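Local coordinates for epimerase (Methylomonas sp. DH-1, PDB 7CJ7), which catalyses the manganese-dependent epimerisation of ketoses at C3, acting most strongly on L-ribulose and also on D-ribulose, D-allulose and D-fructose, at the interface of chains A and B. Numbering follows the deposited sequence. Chains: chain A/B, Epimerase.

The interface of chains A and B. Residues chain A 119, 156-157, 159-160, 163; chain B 187, 217, 261-262, 264.
B:Trp264 lies across the loop that carries A:Arg156 and A:Asn160, at the subunit boundary of this homodimeric TIM-barrel epimerase of the hyi family. Its indole NE1 gives a hydrogen bond of 2.8 Å to the backbone O of A:Arg156. The N-H arrives in the carbonyl plane, on a lone pair, although the acceptor sits 23° out of the indole plane and the bond is bent. The indole is sandwiched: its own chain's B:Cys262 CA covers one face, and on the other A:Asn160 CB makes a CH-pi contact 3.6 Å from the centroid of the five-membered ring. With its CG between backbone N and carbonyl carbon (chi1 65°), A:Asn160 turns its amide away from the indole, and OD1 lies over the centre of the A:Tyr119 ring. At the indole edge, in plane, stands the amide oxygen OD1 of A:Asn163, 3.4 Å from B:Trp264 CD1; the amide's other end, ND2, is tied to the backbone O of A:Thr159, which fixes its rotation. An alanine in place of B:Trp264 would probably leave the A:Arg156 carbonyl without its indole donor and open a gap beside A:Asn160.

Farther along, A:Tyr157 and B:Tyr187 meet tip to tip, their phenol OH atoms 2.7 Å apart in a hydrogen bond; the structure alone does not show which hydroxyl donates. B:Arg217, a sugar-binding residue, lays its guanidinium flat against the B:Tyr187 ring, so the contact probably helps shape the neighbouring substrate pocket. A water accepts or gives bonds to A:Tyr157 OH, A:Arg156 NH1, B:Arg217 NH2 and the backbone O of B:Leu261, the last at 2.6 Å. It thus bridges two arginines whose side chains cross at about a right angle, and may ease the repulsion between their like charges. The A:Arg156 chain, bent at chi3 (59°), runs its aliphatic part past B:Cys262 before the guanidinium reaches this water.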
ATOM      1  N   TYR A 119      -3.906   2.774 -10.623  1.00 14.67           N
ATOM      2  CA  TYR A 119      -4.789   2.476 -11.773  1.00 15.93           C
ATOM      3  C   TYR A 119      -6.200   2.320 -11.230  1.00 16.16           C
ATOM      4  O   TYR A 119      -6.382   1.759 -10.150  1.00 13.18           O
ATOM      5  CB  TYR A 119      -4.323   1.212 -12.491  1.00 14.89           C
ATOM      6  CG  TYR A 119      -3.163   1.434 -13.426  1.00 15.39           C
ATOM      7  CD1 TYR A 119      -3.377   1.837 -14.732  1.00 15.47           C
ATOM      8  CD2 TYR A 119      -1.854   1.259 -13.009  1.00 16.02           C
ATOM      9  CE1 TYR A 119      -2.328   2.026 -15.615  1.00 14.09           C
ATOM     10  CE2 TYR A 119      -0.795   1.455 -13.879  1.00 15.44           C
ATOM     11  CZ  TYR A 119      -1.033   1.837 -15.188  1.00 15.26           C
ATOM     12  OH  TYR A 119      -0.008   2.036 -16.066  1.00 16.11           O
ATOM     13  N   ARG A 156       0.225  -3.005  -5.338  1.00  9.63           N
ATOM     14  CA  ARG A 156      -1.056  -2.867  -6.072  1.00  9.40           C
ATOM     15  C   ARG A 156      -1.432  -1.388  -6.250  1.00  8.56           C
ATOM     16  O   ARG A 156      -2.111  -1.075  -7.247  1.00  9.32           O
ATOM     17  CB  ARG A 156      -2.138  -3.607  -5.286  1.00 10.02           C
ATOM     18  CG  ARG A 156      -2.391  -3.018  -3.903  1.00 10.48           C
ATOM     19  CD  ARG A 156      -3.227  -3.913  -3.008  1.00 11.07           C
ATOM     20  NE  ARG A 156      -2.603  -5.211  -2.804  1.00 12.18           N
ATOM     21  CZ  ARG A 156      -3.233  -6.272  -2.330  1.00 12.29           C
ATOM     22  NH1 ARG A 156      -4.504  -6.180  -1.993  1.00 13.31           N
ATOM     23  NH2 ARG A 156      -2.595  -7.424  -2.197  1.00 12.45           N
ATOM     24  N   TYR A 157      -1.065  -0.504  -5.323  1.00  7.79           N
ATOM     25  CA  TYR A 157      -1.461   0.927  -5.410  1.00  8.18           C
ATOM     26  C   TYR A 157      -0.549   1.682  -6.395  1.00  8.72           C
ATOM     27  O   TYR A 157      -0.840   2.851  -6.664  1.00  9.00           O
ATOM     28  CB  TYR A 157      -1.454   1.595  -4.030  1.00  8.27           C
ATOM     29  CG  TYR A 157      -2.281   0.902  -2.976  1.00  8.61           C
ATOM     30  CD1 TYR A 157      -3.660   1.031  -2.930  1.00  8.92           C
ATOM     31  CD2 TYR A 157      -1.673   0.138  -1.995  1.00  9.11           C
ATOM     32  CE1 TYR A 157      -4.414   0.409  -1.947  1.00  9.45           C
ATOM     33  CE2 TYR A 157      -2.409  -0.503  -1.012  1.00  9.59           C
ATOM     34  CZ  TYR A 157      -3.786  -0.353  -0.978  1.00  9.61           C
ATOM     35  OH  TYR A 157      -4.514  -0.965  -0.004  1.00 10.93           O
ATOM     36  N   THR A 159       1.149  -0.123  -9.361  1.00 11.00           N
ATOM     37  CA  THR A 159       1.007  -0.748 -10.707  1.00 10.92           C
ATOM     38  C   THR A 159      -0.086  -1.808 -10.678  1.00 10.46           C
ATOM     39  O   THR A 159      -0.324  -2.407  -9.608  1.00 11.65           O
ATOM     40  CB  THR A 159       2.285  -1.422 -11.229  1.00 11.95           C
ATOM     41  OG1 THR A 159       2.047  -1.809 -12.583  1.00 13.31           O
ATOM     42  CG2 THR A 159       2.679  -2.667 -10.472  1.00 12.75           C
ATOM     43  N   ASN A 160      -0.691  -2.057 -11.830  1.00 11.17           N
ATOM     44  CA  ASN A 160      -1.654  -3.169 -11.995  1.00 12.07           C
ATOM     45  C   ASN A 160      -1.031  -4.269 -12.863  1.00 12.39           C
ATOM     46  O   ASN A 160      -1.749  -5.216 -13.172  1.00 14.25           O
ATOM     47  CB  ASN A 160      -3.000  -2.647 -12.506  1.00 13.24           C
ATOM     48  CG  ASN A 160      -2.942  -2.062 -13.899  1.00 11.93           C
ATOM     49  OD1 ASN A 160      -1.887  -2.034 -14.521  1.00 13.77           O
ATOM     50  ND2 ASN A 160      -4.075  -1.579 -14.386  1.00 11.58           N
ATOM     51  N   ASN A 163       2.883  -7.321  -9.257  1.00 12.79           N
ATOM     52  CA  ASN A 163       2.936  -6.932  -7.830  1.00 12.48           C
ATOM     53  C   ASN A 163       3.770  -7.937  -7.034  1.00 12.03           C
ATOM     54  O   ASN A 163       4.049  -7.632  -5.872  1.00 12.93           O
ATOM     55  CB  ASN A 163       1.538  -6.811  -7.223  1.00 13.68           C
ATOM     56  CG  ASN A 163       0.632  -5.843  -7.950  1.00 12.55           C
ATOM     57  OD1 ASN A 163      -0.532  -6.149  -8.159  1.00 13.98           O
ATOM     58  ND2 ASN A 163       1.133  -4.670  -8.303  1.00 11.41           N
TER
ATOM     59  N   TYR B 187      -3.694  -5.423   8.242  1.00  9.42           N
ATOM     60  CA  TYR B 187      -3.172  -5.214   6.869  1.00  8.73           C
ATOM     61  C   TYR B 187      -2.583  -3.808   6.768  1.00  9.22           C
ATOM     62  O   TYR B 187      -1.457  -3.642   6.253  1.00  9.47           O
ATOM     63  CB  TYR B 187      -4.263  -5.388   5.815  1.00  9.12           C
ATOM     64  CG  TYR B 187      -3.920  -4.772   4.484  1.00  9.07           C
ATOM     65  CD1 TYR B 187      -3.030  -5.390   3.615  1.00  9.13           C
ATOM     66  CD2 TYR B 187      -4.500  -3.583   4.079  1.00  9.19           C
ATOM     67  CE1 TYR B 187      -2.720  -4.830   2.387  1.00  9.69           C
ATOM     68  CE2 TYR B 187      -4.226  -3.032   2.840  1.00  9.82           C
ATOM     69  CZ  TYR B 187      -3.333  -3.657   1.989  1.00 10.14           C
ATOM     70  OH  TYR B 187      -3.057  -3.122   0.764  1.00 12.45           O
ATOM     71  N   ARG B 217      -3.700  -9.445   1.926  1.00 11.03           N
ATOM     72  CA  ARG B 217      -5.178  -9.542   2.064  1.00 10.83           C
ATOM     73  C   ARG B 217      -5.665 -10.940   1.635  1.00 11.22           C
ATOM     74  O   ARG B 217      -6.868 -11.084   1.354  1.00 11.55           O
ATOM     75  CB  ARG B 217      -5.844  -8.405   1.279  1.00 11.65           C
ATOM     76  CG  ARG B 217      -5.141  -7.058   1.415  1.00 12.23           C
ATOM     77  CD  ARG B 217      -6.072  -5.888   1.176  1.00 12.35           C
ATOM     78  NE  ARG B 217      -6.828  -5.555   2.369  1.00 12.79           N
ATOM     79  CZ  ARG B 217      -7.454  -4.403   2.564  1.00 12.67           C
ATOM     80  NH1 ARG B 217      -8.091  -4.188   3.698  1.00 13.25           N
ATOM     81  NH2 ARG B 217      -7.442  -3.469   1.633  1.00 11.91           N
ATOM     82  N   LEU B 261      -9.646  -0.575  -3.930  1.00 12.20           N
ATOM     83  CA  LEU B 261      -8.658  -1.291  -3.085  1.00 12.91           C
ATOM     84  C   LEU B 261      -7.579  -1.960  -3.944  1.00 11.96           C
ATOM     85  O   LEU B 261      -6.731  -2.646  -3.361  1.00 12.48           O
ATOM     86  CB  LEU B 261      -9.384  -2.318  -2.217  1.00 13.19           C
ATOM     87  CG  LEU B 261     -10.352  -1.755  -1.180  1.00 13.83           C
ATOM     88  CD1 LEU B 261     -10.778  -2.855  -0.222  1.00 13.66           C
ATOM     89  CD2 LEU B 261      -9.732  -0.599  -0.422  1.00 14.47           C
ATOM     90  N   CYS B 262      -7.620  -1.782  -5.270  1.00 12.54           N
ATOM     91  CA  CYS B 262      -6.575  -2.257  -6.219  1.00 12.48           C
ATOM     92  C   CYS B 262      -6.382  -3.771  -6.063  1.00 12.68           C
ATOM     93  O   CYS B 262      -5.235  -4.240  -6.008  1.00 12.63           O
ATOM     94  CB  CYS B 262      -5.256  -1.527  -5.986  1.00 13.27           C
ATOM     95  SG  CYS B 262      -5.386   0.259  -6.246  1.00 14.16           S
ATOM     96  N   TRP B 264      -5.987  -6.678  -7.714  1.00 14.32           N
ATOM     97  CA  TRP B 264      -5.648  -7.094  -9.100  1.00 13.80           C
ATOM     98  C   TRP B 264      -5.472  -8.610  -9.151  1.00 14.05           C
ATOM     99  O   TRP B 264      -5.549  -9.189 -10.257  1.00 15.75           O
ATOM    100  CB  TRP B 264      -4.375  -6.395  -9.581  1.00 12.52           C
ATOM    101  CG  TRP B 264      -4.321  -4.909  -9.391  1.00 11.64           C
ATOM    102  CD1 TRP B 264      -3.217  -4.197  -9.014  1.00 11.88           C
ATOM    103  CD2 TRP B 264      -5.365  -3.934  -9.605  1.00 11.21           C
ATOM    104  NE1 TRP B 264      -3.500  -2.861  -8.973  1.00 11.18           N
ATOM    105  CE2 TRP B 264      -4.806  -2.663  -9.326  1.00 11.12           C
ATOM    106  CE3 TRP B 264      -6.708  -3.992  -9.991  1.00 11.58           C
ATOM    107  CZ2 TRP B 264      -5.531  -1.477  -9.432  1.00 11.85           C
ATOM    108  CZ3 TRP B 264      -7.432  -2.818 -10.081  1.00 12.38           C
ATOM    109  CH2 TRP B 264      -6.851  -1.578  -9.802  1.00 11.51           C
TER
HETATM  110  O   HOH W   1      -5.940  -3.463  -1.031  1.00 14.76           O